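Local structure of fructokinase (Xylella fastidiosa Temecula1, 3LJS) at residues K5-F10 with G267-F272; A93-D98 with R103-Y108; E151-A156 with A161-D166; R183-L188 with N206-D211; A214-L219 with H237-T242. The protein probably phosphorylates fructose with ATP as the phosphate donor, as a sugar kinase of the PfkB family with the ribokinase-like fold. One frame throughout, in Å; residues are numbered along the deposited sequence.

The chain opens on strand 6-10, an inner strand of the large sheet. Contact 1 pairs it with helix 262-275 and so closes a loop of 256 residues. The other four contacts all close within that loop, one after another, and none cross. Contact 2 is a short hairpin in the separate four-stranded sheet, where the second subunit also packs. Contact 3 closes the turn from helix 143-158 to strand 162-166. It touches contact 1 through S164 and L269, and contact 4 through M153, F165 and G187. Contact 4 joins helix 181-189 to the end of helix 198-207. Its W185 packs on helix 212-220, which contact 5 joins to strand 237-240.

Contact 1: K5-F10 with G267-F272; sequences KTILCF and GMLYTF
I7 meets L269 and Y270 through one methyl group. The side chain leaves strand 6-10 toward the helix, with the two CA atoms of I7 and L269 7.4 Å apart. From CB the chain divides. CG2 lies anti to the backbone N, near L269 CD1 but more loosely packed than the other branch. CG1 lies anti to the carbonyl carbon (chi1 -65°) and carries the chain forward. The next torsion is extended (chi2 172°), which pushes CD1 out to the helix backbone. There I7 CD1 makes the close contacts. It sits 3.4 Å from L269 O and 3.6 Å from L269 C. The same methyl is 3.7 Å from Y270 N, so it rests against the peptide between L269 and Y270. It also touches the base of the leucine side chain, with I7 CD1 3.9 Å from L269 CB. The join is thus a methyl pressed on a helix peptide, and no hydrogen bond crosses it. All three residues are buried. This is plain packing of helix 262-275 on the large sheet of the ribokinase-like fold. Beyond the pair, I7 also packs on V46 of helix 38-49, and L269 packs on I132 and H134 of strand 130-136. In the sheet, strand 6-10 runs between strands 53-60 and 130-136, parallel to both.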
# COMPACT_ATOMS: atom_id res chain seq x y z
N LYS B 5 16.90 16.18 28.65
CA LYS B 5 16.77 14.75 28.96
C LYS B 5 15.90 14.05 27.92
O LYS B 5 15.60 12.87 28.06
CB LYS B 5 16.12 14.57 30.34
CG LYS B 5 16.78 15.34 31.48
CD LYS B 5 18.16 14.78 31.82
CE LYS B 5 18.10 13.78 32.97
NZ LYS B 5 19.45 13.25 33.33
N THR B 6 15.50 14.77 26.89
CA THR B 6 14.63 14.22 25.86
C THR B 6 15.36 13.29 24.91
O THR B 6 16.48 13.56 24.49
CB THR B 6 13.95 15.34 25.05
OG1 THR B 6 13.25 16.22 25.94
CG2 THR B 6 12.96 14.76 24.03
N ILE B 7 14.72 12.16 24.60
CA ILE B 7 15.26 11.19 23.67
C ILE B 7 14.56 11.49 22.35
O ILE B 7 13.33 11.46 22.26
CB ILE B 7 14.96 9.75 24.12
CG1 ILE B 7 15.70 9.48 25.43
CG2 ILE B 7 15.39 8.76 23.03
CD1 ILE B 7 15.34 8.17 26.08
N LEU B 8 15.35 11.80 21.35
CA LEU B 8 14.83 12.13 20.04
C LEU B 8 15.00 10.94 19.11
O LEU B 8 16.11 10.52 18.80
CB LEU B 8 15.58 13.37 19.55
CG LEU B 8 15.64 13.86 18.11
CD1 LEU B 8 14.45 13.39 17.33
CD2 LEU B 8 15.75 15.39 18.14
N CYS B 9 13.88 10.36 18.69
CA CYS B 9 13.88 9.20 17.80
C CYS B 9 13.55 9.69 16.40
O CYS B 9 12.47 10.23 16.17
CB CYS B 9 12.86 8.17 18.25
SG CYS B 9 13.26 7.42 19.85
N PHE B 10 14.46 9.48 15.46
CA PHE B 10 14.25 9.96 14.11
C PHE B 10 14.13 8.90 13.03
O PHE B 10 14.82 7.88 13.05
CB PHE B 10 15.40 10.90 13.72
CG PHE B 10 15.37 11.33 12.28
CD1 PHE B 10 14.54 12.36 11.88
CD2 PHE B 10 16.13 10.66 11.33
CE1 PHE B 10 14.46 12.73 10.53
CE2 PHE B 10 16.05 11.01 9.98
CZ PHE B 10 15.22 12.04 9.58
N GLY B 267 14.54 0.61 26.25
CA GLY B 267 14.89 0.43 27.64
C GLY B 267 16.27 1.00 27.94
O GLY B 267 16.47 1.67 28.95
N MSE B 268 17.22 0.74 27.05
CA MSE B 268 18.58 1.24 27.22
C MSE B 268 18.67 2.76 27.19
O MSE B 268 19.25 3.38 28.09
CB MSE B 268 19.49 0.65 26.13
CG MSE B 268 20.91 1.19 26.15
SE MSE B 268 22.01 0.41 24.73
CE MSE B 268 21.22 1.32 23.22
N LEU B 269 18.11 3.38 26.15
CA LEU B 269 18.15 4.83 26.04
C LEU B 269 17.40 5.49 27.19
O LEU B 269 17.82 6.53 27.70
CB LEU B 269 17.59 5.28 24.68
CG LEU B 269 18.32 4.69 23.46
CD1 LEU B 269 17.73 5.29 22.18
CD2 LEU B 269 19.81 5.00 23.54
N TYR B 270 16.28 4.89 27.60
CA TYR B 270 15.51 5.42 28.71
C TYR B 270 16.41 5.53 29.95
O TYR B 270 16.42 6.55 30.63
CB TYR B 270 14.32 4.50 29.05
CG TYR B 270 13.73 4.77 30.42
CD1 TYR B 270 12.84 5.84 30.63
CD2 TYR B 270 14.11 4.01 31.52
CE1 TYR B 270 12.36 6.13 31.91
CE2 TYR B 270 13.64 4.29 32.80
CZ TYR B 270 12.77 5.35 32.99
OH TYR B 270 12.33 5.62 34.27
N THR B 271 17.15 4.46 30.24
CA THR B 271 18.03 4.45 31.40
C THR B 271 19.15 5.47 31.28
O THR B 271 19.48 6.14 32.26
CB THR B 271 18.62 3.04 31.64
OG1 THR B 271 17.56 2.09 31.75
CG2 THR B 271 19.40 3.02 32.94
N PHE B 272 19.72 5.59 30.08
CA PHE B 272 20.79 6.56 29.84
C PHE B 272 20.31 7.96 30.21
O PHE B 272 20.99 8.70 30.92
CB PHE B 272 21.19 6.60 28.35
CG PHE B 272 22.02 5.43 27.88
CD1 PHE B 272 22.51 4.48 28.77
CD2 PHE B 272 22.32 5.29 26.53
CE1 PHE B 272 23.29 3.41 28.32
CE2 PHE B 272 23.10 4.24 26.07
CZ PHE B 272 23.59 3.29 26.96

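Contact 2: A93-D98 with R103-Y108; sequences AFVALD and RSFSFY
Four backbone hydrogen bonds tie F94 to S106 and A96 to S104, in an antiparallel beta hairpin. F94 N gives a bond of 2.9 Å to S106 O, and S106 N returns one of 3.0 Å to F94 O. The pair nearer the loop is less even: A96 N to S104 O is 3.2 Å, while S104 N to A96 O is 2.7 Å. A93-F107 and V95-F105 are non-hydrogen-bonded pairs with side chains on one face. There A93 CB lies 3.5 Å from F107 CE1. V95 CG2 lies 3.5 Å from F105 CE1, and V95 CG1, anti to the backbone N (chi1 -176°), reaches R103 CG at 3.6 Å. On the face of F94 and S106, the Y108 ring swings in obliquely, and its CE2 meets F94 CE2 at 3.7 Å. Y108 OH is hydrogen-bonded to T90 O of the second subunit, and F94 meets F64 of that subunit edge-to-face. In related kinases this small sheet forms a lid over the substrate site. Consistent with that, F107 lies near R170, which binds ATP. Strand 103-108 is outermost in the four-stranded sheet, and strand 92-97 lies between it and strand 14-19.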
# COMPACT_ATOMS: atom_id res chain seq x y z
N ALA B 93 3.91 -2.01 5.49
CA ALA B 93 4.74 -3.20 5.56
C ALA B 93 3.80 -4.37 5.78
O ALA B 93 3.30 -4.58 6.89
CB ALA B 93 5.74 -3.09 6.71
N PHE B 94 3.54 -5.13 4.73
CA PHE B 94 2.66 -6.29 4.83
C PHE B 94 3.45 -7.49 5.32
O PHE B 94 4.51 -7.81 4.79
CB PHE B 94 2.02 -6.58 3.47
CG PHE B 94 0.88 -5.67 3.12
CD1 PHE B 94 -0.41 -5.95 3.57
CD2 PHE B 94 1.10 -4.50 2.39
CE1 PHE B 94 -1.46 -5.09 3.29
CE2 PHE B 94 0.05 -3.63 2.11
CZ PHE B 94 -1.24 -3.93 2.56
N VAL B 95 2.93 -8.14 6.36
CA VAL B 95 3.59 -9.30 6.94
C VAL B 95 2.69 -10.53 6.82
O VAL B 95 1.52 -10.50 7.23
CB VAL B 95 3.92 -9.07 8.44
CG1 VAL B 95 4.69 -10.26 8.99
CG2 VAL B 95 4.72 -7.79 8.61
N ALA B 96 3.22 -11.60 6.24
CA ALA B 96 2.45 -12.82 6.07
C ALA B 96 3.36 -14.04 6.02
O ALA B 96 4.46 -14.04 6.58
CB ALA B 96 1.63 -12.74 4.80
N LEU B 97 2.89 -15.09 5.35
CA LEU B 97 3.66 -16.32 5.19
C LEU B 97 3.48 -16.84 3.78
O LEU B 97 2.38 -16.83 3.24
CB LEU B 97 3.18 -17.39 6.17
CG LEU B 97 2.99 -17.07 7.65
CD1 LEU B 97 1.75 -16.21 7.84
CD2 LEU B 97 2.84 -18.37 8.43
N ASP B 98 4.57 -17.29 3.17
CA ASP B 98 4.52 -17.86 1.83
C ASP B 98 5.84 -18.54 1.55
O ASP B 98 5.87 -19.57 0.87
CB ASP B 98 4.23 -16.81 0.77
CG ASP B 98 3.90 -17.43 -0.59
OD1 ASP B 98 3.65 -16.68 -1.56
OD2 ASP B 98 3.90 -18.68 -0.68
N ARG B 103 8.09 -16.21 7.32
CA ARG B 103 7.43 -14.92 7.43
C ARG B 103 7.84 -14.07 6.24
O ARG B 103 9.02 -13.76 6.06
CB ARG B 103 7.83 -14.23 8.74
CG ARG B 103 6.92 -13.08 9.11
CD ARG B 103 6.85 -12.88 10.61
NE ARG B 103 8.02 -12.19 11.15
CZ ARG B 103 8.25 -12.03 12.45
NH1 ARG B 103 7.40 -12.52 13.34
NH2 ARG B 103 9.33 -11.37 12.86
N SER B 104 6.87 -13.71 5.41
CA SER B 104 7.10 -12.92 4.21
C SER B 104 6.89 -11.43 4.44
O SER B 104 6.20 -11.02 5.37
CB SER B 104 6.18 -13.41 3.09
OG SER B 104 6.37 -12.66 1.91
N PHE B 105 7.50 -10.61 3.57
CA PHE B 105 7.39 -9.16 3.67
C PHE B 105 7.15 -8.48 2.31
O PHE B 105 7.83 -8.78 1.33
CB PHE B 105 8.66 -8.58 4.29
CG PHE B 105 8.81 -8.87 5.75
CD1 PHE B 105 7.97 -8.25 6.68
CD2 PHE B 105 9.77 -9.76 6.21
CE1 PHE B 105 8.10 -8.51 8.04
CE2 PHE B 105 9.90 -10.03 7.57
CZ PHE B 105 9.07 -9.40 8.49
N SER B 106 6.18 -7.58 2.27
CA SER B 106 5.85 -6.84 1.06
C SER B 106 5.70 -5.37 1.44
O SER B 106 4.71 -4.97 2.05
CB SER B 106 4.55 -7.35 0.44
OG SER B 106 4.21 -6.61 -0.72
N PHE B 107 6.70 -4.57 1.08
CA PHE B 107 6.69 -3.15 1.41
C PHE B 107 6.19 -2.22 0.32
O PHE B 107 6.48 -2.41 -0.86
CB PHE B 107 8.11 -2.70 1.78
CG PHE B 107 8.69 -3.38 2.98
CD1 PHE B 107 8.34 -2.98 4.26
CD2 PHE B 107 9.60 -4.43 2.82
CE1 PHE B 107 8.89 -3.61 5.38
CE2 PHE B 107 10.15 -5.06 3.93
CZ PHE B 107 9.80 -4.65 5.22
N TYR B 108 5.43 -1.20 0.73
CA TYR B 108 4.97 -0.18 -0.19
C TYR B 108 5.81 1.01 0.25
O TYR B 108 5.34 1.90 0.97
CB TYR B 108 3.46 0.08 -0.01
CG TYR B 108 2.62 -0.93 -0.75
CD1 TYR B 108 1.96 -0.58 -1.94
CD2 TYR B 108 2.56 -2.26 -0.33
CE1 TYR B 108 1.28 -1.55 -2.69
CE2 TYR B 108 1.89 -3.23 -1.08
CZ TYR B 108 1.26 -2.87 -2.26
OH TYR B 108 0.65 -3.83 -3.03

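Contact 3: E151-A156 with A161-D166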
# COMPACT_ATOMS: atom_id res chain seq x y z
N GLU B 151 22.99 14.45 8.75
CA GLU B 151 22.96 15.83 9.25
C GLU B 151 22.33 15.87 10.64
O GLU B 151 22.77 16.62 11.51
CB GLU B 151 22.18 16.72 8.28
CG GLU B 151 22.13 18.20 8.67
CD GLU B 151 23.51 18.84 8.87
OE1 GLU B 151 24.50 18.36 8.28
OE2 GLU B 151 23.60 19.84 9.62
N GLY B 152 21.30 15.06 10.84
CA GLY B 152 20.66 15.01 12.14
C GLY B 152 21.64 14.48 13.18
O GLY B 152 21.70 14.99 14.31
N MSE B 153 22.41 13.46 12.82
CA MSE B 153 23.39 12.89 13.74
C MSE B 153 24.50 13.90 14.04
O MSE B 153 24.96 14.00 15.18
CB MSE B 153 24.00 11.62 13.15
CG MSE B 153 23.01 10.48 12.94
SE MSE B 153 23.82 8.95 12.02
CE MSE B 153 24.26 7.86 13.54
N ARG B 154 24.93 14.66 13.03
CA ARG B 154 25.98 15.66 13.23
C ARG B 154 25.47 16.83 14.07
O ARG B 154 26.19 17.37 14.91
CB ARG B 154 26.50 16.18 11.88
CG ARG B 154 27.32 15.15 11.09
CD ARG B 154 27.90 15.75 9.81
NE ARG B 154 26.86 16.20 8.88
CZ ARG B 154 26.62 15.64 7.70
NH1 ARG B 154 27.35 14.61 7.28
NH2 ARG B 154 25.64 16.11 6.93
N ARG B 155 24.22 17.21 13.84
CA ARG B 155 23.61 18.31 14.58
C ARG B 155 23.42 17.88 16.04
O ARG B 155 23.68 18.65 16.97
CB ARG B 155 22.26 18.66 13.93
CG ARG B 155 21.68 20.00 14.34
CD ARG B 155 20.58 20.44 13.38
NE ARG B 155 21.09 20.68 12.03
CZ ARG B 155 20.37 21.19 11.03
NH1 ARG B 155 19.10 21.53 11.22
NH2 ARG B 155 20.93 21.38 9.84
N ALA B 156 22.99 16.65 16.25
CA ALA B 156 22.78 16.13 17.59
C ALA B 156 24.08 16.18 18.39
O ALA B 156 24.11 16.66 19.51
CB ALA B 156 22.26 14.69 17.52
N ALA B 161 24.10 16.02 22.36
CA ALA B 161 23.30 14.82 22.51
C ALA B 161 24.09 13.60 22.08
O ALA B 161 24.92 13.67 21.17
CB ALA B 161 22.01 14.92 21.70
N ILE B 162 23.84 12.49 22.76
CA ILE B 162 24.48 11.22 22.47
C ILE B 162 23.80 10.68 21.22
O ILE B 162 22.58 10.70 21.12
CB ILE B 162 24.24 10.21 23.62
CG1 ILE B 162 25.01 10.66 24.87
CG2 ILE B 162 24.65 8.81 23.18
CD1 ILE B 162 24.59 9.92 26.12
N VAL B 163 24.59 10.21 20.26
CA VAL B 163 24.01 9.67 19.04
C VAL B 163 23.98 8.15 19.09
O VAL B 163 25.02 7.50 19.22
CB VAL B 163 24.80 10.12 17.80
CG1 VAL B 163 24.21 9.50 16.54
CG2 VAL B 163 24.78 11.64 17.71
N SER B 164 22.78 7.59 19.01
CA SER B 164 22.57 6.15 19.04
C SER B 164 22.17 5.68 17.65
O SER B 164 21.31 6.29 17.01
CB SER B 164 21.46 5.82 20.04
OG SER B 164 21.10 4.45 19.97
N PHE B 165 22.77 4.59 17.19
CA PHE B 165 22.48 4.06 15.87
C PHE B 165 22.27 2.54 15.92
O PHE B 165 23.19 1.79 16.23
CB PHE B 165 23.63 4.43 14.92
CG PHE B 165 23.44 3.97 13.49
CD1 PHE B 165 22.21 4.09 12.86
CD2 PHE B 165 24.51 3.46 12.76
CE1 PHE B 165 22.04 3.71 11.52
CE2 PHE B 165 24.36 3.08 11.42
CZ PHE B 165 23.13 3.20 10.80
N ASP B 166 21.05 2.11 15.66
CA ASP B 166 20.72 0.68 15.63
C ASP B 166 20.61 0.38 14.14
O ASP B 166 19.66 0.80 13.48
CB ASP B 166 19.38 0.43 16.33
CG ASP B 166 19.01 -1.05 16.38
OD1 ASP B 166 17.92 -1.37 16.92
OD2 ASP B 166 19.78 -1.90 15.89
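Helix 143-158 and strand 162-166 are the second half of a beta-alpha-beta crossover that begins at strand 130-136, and M153, A156, A161, V163 and F165 form the joint. The helix and strand segments run roughly antiparallel, at 149°. M153, a selenomethionine, has the largest share of the packing. Its chain runs out extended and then bends at the last torsion (chi3 96°), which turns the CE methyl to the strand. M153 CE presses on V163 CG1 at 3.4 Å, tighter than usual for two carbons. It also lies 3.8 Å from F165 CB. The selenium makes a Met-aromatic contact, with M153 SE 5.4 Å from the centroid of the F165 ring. V163 straddles the helix surface. While its CG1 meets the M153 side chain, V163 CG2 lies 3.5 Å from M153 O and also touches A156 CB at 4.0 Å. At the turn, A161 N gives a hydrogen bond of 2.9 Å to A156 O. The donor stands above the carbonyl plane, and the methyls of A156 and A161 pack beside it. The side chains that face the strand are apolar. The charges lie on another side of the helix, where R154 grips E151 OE1 with NE and NH2, and R155 NH2 reaches E151 OE2. E151 is thus shared by two arginines. E147 adds a second carboxylate for R154, so the two acids together probably offset the positive charge. The buried joint itself is apolar, and the single hydrogen bond across it, at the turn, satisfies A156 O near the helix end.

Contact 4: R183-L188 with N206-D211; sequences RLWKGL and NTLAAD
W185 lies against L208 with the six-membered part of its indole and points its ring N-H at T207. The partners sit where helix 198-207 ends in a Schellman motif. A209 has positive phi there, and its N bonds back to N206 O. Helix 181-189 thus faces a helix end, and the indole spans the gap, since the CA atoms of W185 and T207 are 9.9 Å apart. W185 CG lies anti to the carbonyl carbon (chi1 -83°), which sends the ring out from helix 181-189. Its five-membered part makes the polar contact. W185 NE1 gives a hydrogen bond of 3.1 Å to T207 OG1. The bond is nearly straight, at 163°, and the oxygen lies in the ring plane, at the edge. T207 OG1 is also hydrogen-bonded to L204 O, one turn back. The hydroxyl thus gives its proton to the helix carbonyl and accepts one bond from the indole, which should fix its rotation. The leucine comes in obliquely to the ring, touching it near the fusion-side edge carbon CZ2. The ring also packs on V215 and Q218 of helix 212-220, and V215 packs on L208 too. That helix starts just after the Schellman turn, with D211 as its N-cap: D211 OD1 accepts from A214 N. The contact is surface packing away from the ATP site, joining three successive helices of the fold. At its centre, W185 CZ2 lies 3.7 Å from L208 CD1 and W185 CH2 lies 3.8 Å from that same methyl.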
# COMPACT_ATOMS: atom_id res chain seq x y z
N ARG B 183 26.93 3.97 3.02
CA ARG B 183 26.09 4.73 3.94
C ARG B 183 26.09 4.13 5.34
O ARG B 183 26.12 4.86 6.33
CB ARG B 183 24.66 4.81 3.42
CG ARG B 183 24.52 5.69 2.20
CD ARG B 183 23.15 5.55 1.60
NE ARG B 183 23.08 6.18 0.30
CZ ARG B 183 22.12 5.94 -0.59
NH1 ARG B 183 21.15 5.08 -0.30
NH2 ARG B 183 22.14 6.56 -1.77
N LEU B 184 26.05 2.81 5.42
CA LEU B 184 26.05 2.14 6.71
C LEU B 184 27.32 2.50 7.48
O LEU B 184 27.24 2.85 8.66
CB LEU B 184 25.95 0.62 6.53
CG LEU B 184 24.66 0.15 5.84
CD1 LEU B 184 24.66 -1.36 5.70
CD2 LEU B 184 23.45 0.62 6.65
N TRP B 185 28.48 2.44 6.83
CA TRP B 185 29.73 2.78 7.50
C TRP B 185 29.75 4.25 7.92
O TRP B 185 30.29 4.58 8.98
CB TRP B 185 30.94 2.49 6.61
CG TRP B 185 31.39 1.05 6.64
CD1 TRP B 185 31.37 0.16 5.61
CD2 TRP B 185 31.92 0.34 7.77
NE1 TRP B 185 31.85 -1.06 6.02
CE2 TRP B 185 32.19 -0.98 7.34
CE3 TRP B 185 32.18 0.69 9.10
CZ2 TRP B 185 32.72 -1.95 8.20
CZ3 TRP B 185 32.71 -0.28 9.96
CH2 TRP B 185 32.97 -1.59 9.50
N LYS B 186 29.19 5.12 7.10
CA LYS B 186 29.17 6.54 7.44
C LYS B 186 28.32 6.77 8.68
O LYS B 186 28.71 7.51 9.59
CB LYS B 186 28.63 7.38 6.28
CG LYS B 186 28.64 8.86 6.60
CD LYS B 186 28.51 9.71 5.34
CE LYS B 186 28.62 11.19 5.67
NZ LYS B 186 28.58 12.03 4.43
N GLY B 187 27.15 6.14 8.73
CA GLY B 187 26.29 6.29 9.88
C GLY B 187 27.01 5.78 11.12
O GLY B 187 26.98 6.41 12.18
N LEU B 188 27.67 4.63 10.97
CA LEU B 188 28.41 4.01 12.06
C LEU B 188 29.53 4.89 12.59
O LEU B 188 29.82 4.87 13.79
CB LEU B 188 28.99 2.67 11.59
CG LEU B 188 27.96 1.55 11.41
CD1 LEU B 188 28.59 0.37 10.66
CD2 LEU B 188 27.47 1.11 12.79
N ASN B 206 32.54 -8.80 5.93
CA ASN B 206 32.70 -9.18 4.54
C ASN B 206 33.03 -7.98 3.67
O ASN B 206 33.87 -8.07 2.77
CB ASN B 206 31.42 -9.86 4.02
CG ASN B 206 31.15 -11.19 4.70
OD1 ASN B 206 32.04 -12.04 4.79
ND2 ASN B 206 29.92 -11.39 5.16
N THR B 207 32.40 -6.84 3.93
CA THR B 207 32.67 -5.64 3.14
C THR B 207 34.11 -5.18 3.35
O THR B 207 34.62 -4.36 2.59
CB THR B 207 31.74 -4.47 3.52
OG1 THR B 207 32.15 -3.92 4.78
CG2 THR B 207 30.30 -4.93 3.60
N LEU B 208 34.75 -5.70 4.39
CA LEU B 208 36.13 -5.34 4.69
C LEU B 208 37.07 -6.48 4.31
O LEU B 208 38.28 -6.35 4.41
CB LEU B 208 36.30 -5.03 6.18
CG LEU B 208 35.55 -3.85 6.81
CD1 LEU B 208 35.86 -3.81 8.30
CD2 LEU B 208 35.97 -2.55 6.14
N ALA B 209 36.49 -7.60 3.89
CA ALA B 209 37.28 -8.77 3.53
C ALA B 209 38.13 -9.12 4.75
O ALA B 209 39.31 -9.45 4.63
CB ALA B 209 38.17 -8.46 2.33
N ALA B 210 37.52 -9.02 5.92
CA ALA B 210 38.21 -9.32 7.17
C ALA B 210 37.27 -10.02 8.15
O ALA B 210 36.34 -10.70 7.74
CB ALA B 210 38.74 -8.02 7.79
N ASP B 211 37.52 -9.83 9.44
CA ASP B 211 36.71 -10.46 10.47
C ASP B 211 36.02 -9.45 11.39
O ASP B 211 36.20 -8.25 11.26
CB ASP B 211 37.57 -11.39 11.33
CG ASP B 211 38.83 -10.71 11.84
OD1 ASP B 211 38.81 -9.47 12.01
OD2 ASP B 211 39.83 -11.41 12.09

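Contact 5: A214-L219 with H237-T242; sequences AVIQQL and HWYTRT
I216 reaches Y239 by two torsions. CG1 stands anti to the carbonyl carbon (chi1 -64°), and the chain then runs on extended (chi2 176°), which carries CD1 across to the strand. CG of Y239 is likewise anti to its own carbonyl carbon, and its ring turns one face to the methyl. I216 CD1 stands 4.0 Å from the centroid of the Y239 ring, only 6° off the ring normal. This is a CH-pi contact over the middle of the face. Accordingly CD1 is nearly as far from one ring atom as from the next: I216 CD1 is 4.1 Å from both Y239 CE1 and Y239 CD1. The two side chains cross at about a right angle, so the methyl comes down end-on. No hydrogen bond crosses the contact. Just past Y239 the chain makes an ST turn, in which T242 N gives a bond of 3.2 Å to T240 OG1. R241 lies within the turn, and its guanidinium ends near the helix. R241 NH2 is hydrogen-bonded to A224 O and G222 O, so the arginine ties the turn to the loop after helix 212-220. The contact packs that helix on the large sheet of the ribokinase-like fold. The Y239 side chain is about 7 Å from that of D231, an ATP-binding residue. I216 and Y239 both also pack on L227 of strand 226-230. Strand 237-240 runs antiparallel to that strand, with strand 244-246 at its other side. L219 packs on W185 and L188 of helix 181-189.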
# COMPACT_ATOMS: atom_id res chain seq x y z
N ALA B 214 38.10 -6.73 12.99
CA ALA B 214 38.43 -5.62 12.09
C ALA B 214 37.28 -4.61 12.06
O ALA B 214 37.51 -3.41 11.99
CB ALA B 214 38.70 -6.15 10.69
N VAL B 215 36.05 -5.12 12.12
CA VAL B 215 34.88 -4.25 12.11
C VAL B 215 34.85 -3.39 13.37
O VAL B 215 34.66 -2.18 13.31
CB VAL B 215 33.57 -5.07 12.04
CG1 VAL B 215 32.37 -4.14 12.22
CG2 VAL B 215 33.48 -5.80 10.71
N ILE B 216 35.06 -4.04 14.51
CA ILE B 216 35.06 -3.34 15.79
C ILE B 216 36.16 -2.28 15.84
O ILE B 216 35.94 -1.16 16.30
CB ILE B 216 35.21 -4.33 16.96
CG1 ILE B 216 33.99 -5.25 16.99
CG2 ILE B 216 35.36 -3.58 18.27
CD1 ILE B 216 34.06 -6.35 18.04
N GLN B 217 37.35 -2.63 15.34
CA GLN B 217 38.45 -1.67 15.32
C GLN B 217 38.10 -0.48 14.44
O GLN B 217 38.46 0.65 14.73
CB GLN B 217 39.74 -2.33 14.83
CG GLN B 217 40.30 -3.36 15.79
CD GLN B 217 40.43 -2.81 17.20
OE1 GLN B 217 40.99 -1.73 17.42
NE2 GLN B 217 39.90 -3.55 18.18
N GLN B 218 37.38 -0.75 13.35
CA GLN B 218 36.96 0.31 12.43
C GLN B 218 36.01 1.28 13.15
O GLN B 218 36.09 2.50 12.97
CB GLN B 218 36.26 -0.30 11.22
CG GLN B 218 35.94 0.71 10.12
CD GLN B 218 37.18 1.14 9.38
OE1 GLN B 218 37.80 0.35 8.65
NE2 GLN B 218 37.57 2.40 9.56
N LEU B 219 35.11 0.73 13.96
CA LEU B 219 34.16 1.55 14.70
C LEU B 219 34.88 2.50 15.65
O LEU B 219 34.49 3.66 15.79
CB LEU B 219 33.20 0.67 15.49
CG LEU B 219 32.26 -0.22 14.67
CD1 LEU B 219 31.32 -0.98 15.60
CD2 LEU B 219 31.46 0.65 13.71
N HIS B 237 26.16 -9.25 23.49
CA HIS B 237 27.53 -8.93 23.86
C HIS B 237 27.74 -7.43 23.75
O HIS B 237 27.20 -6.79 22.85
CB HIS B 237 28.52 -9.64 22.93
CG HIS B 237 28.48 -11.13 23.01
ND1 HIS B 237 27.38 -11.87 22.65
CD2 HIS B 237 29.42 -12.02 23.41
CE1 HIS B 237 27.63 -13.15 22.83
NE2 HIS B 237 28.87 -13.28 23.28
N TRP B 238 28.51 -6.87 24.67
CA TRP B 238 28.80 -5.44 24.63
C TRP B 238 30.31 -5.25 24.55
O TRP B 238 31.07 -6.08 25.04
CB TRP B 238 28.24 -4.72 25.86
CG TRP B 238 28.82 -5.17 27.18
CD1 TRP B 238 28.27 -6.07 28.05
CD2 TRP B 238 30.04 -4.72 27.78
NE1 TRP B 238 29.07 -6.20 29.16
CE2 TRP B 238 30.17 -5.38 29.02
CE3 TRP B 238 31.03 -3.81 27.39
CZ2 TRP B 238 31.25 -5.17 29.88
CZ3 TRP B 238 32.12 -3.60 28.25
CH2 TRP B 238 32.22 -4.28 29.47
N TYR B 239 30.72 -4.16 23.90
CA TYR B 239 32.14 -3.84 23.73
C TYR B 239 32.35 -2.34 23.90
O TYR B 239 31.51 -1.54 23.48
CB TYR B 239 32.61 -4.20 22.32
CG TYR B 239 32.40 -5.64 21.91
CD1 TYR B 239 33.40 -6.59 22.11
CD2 TYR B 239 31.21 -6.04 21.32
CE1 TYR B 239 33.21 -7.92 21.71
CE2 TYR B 239 31.01 -7.36 20.93
CZ TYR B 239 32.01 -8.29 21.13
OH TYR B 239 31.81 -9.60 20.75
N THR B 240 33.46 -1.97 24.51
CA THR B 240 33.84 -0.57 24.67
C THR B 240 35.29 -0.55 24.22
O THR B 240 35.84 -1.60 23.90
CB THR B 240 33.77 -0.08 26.14
OG1 THR B 240 34.71 -0.82 26.93
CG2 THR B 240 32.38 -0.25 26.70
N ARG B 241 35.91 0.62 24.19
CA ARG B 241 37.31 0.66 23.76
C ARG B 241 38.26 0.07 24.79
O ARG B 241 39.44 -0.11 24.50
CB ARG B 241 37.72 2.10 23.43
CG ARG B 241 36.88 2.70 22.32
CD ARG B 241 37.32 4.11 21.94
NE ARG B 241 36.41 4.66 20.94
CZ ARG B 241 36.70 5.67 20.13
NH1 ARG B 241 37.89 6.25 20.18
NH2 ARG B 241 35.79 6.10 19.26
N THR B 242 37.75 -0.25 25.98
CA THR B 242 38.60 -0.80 27.03
C THR B 242 38.26 -2.22 27.48
O THR B 242 39.07 -2.86 28.16
CB THR B 242 38.58 0.11 28.28
OG1 THR B 242 37.23 0.32 28.71
CG2 THR B 242 39.23 1.46 27.97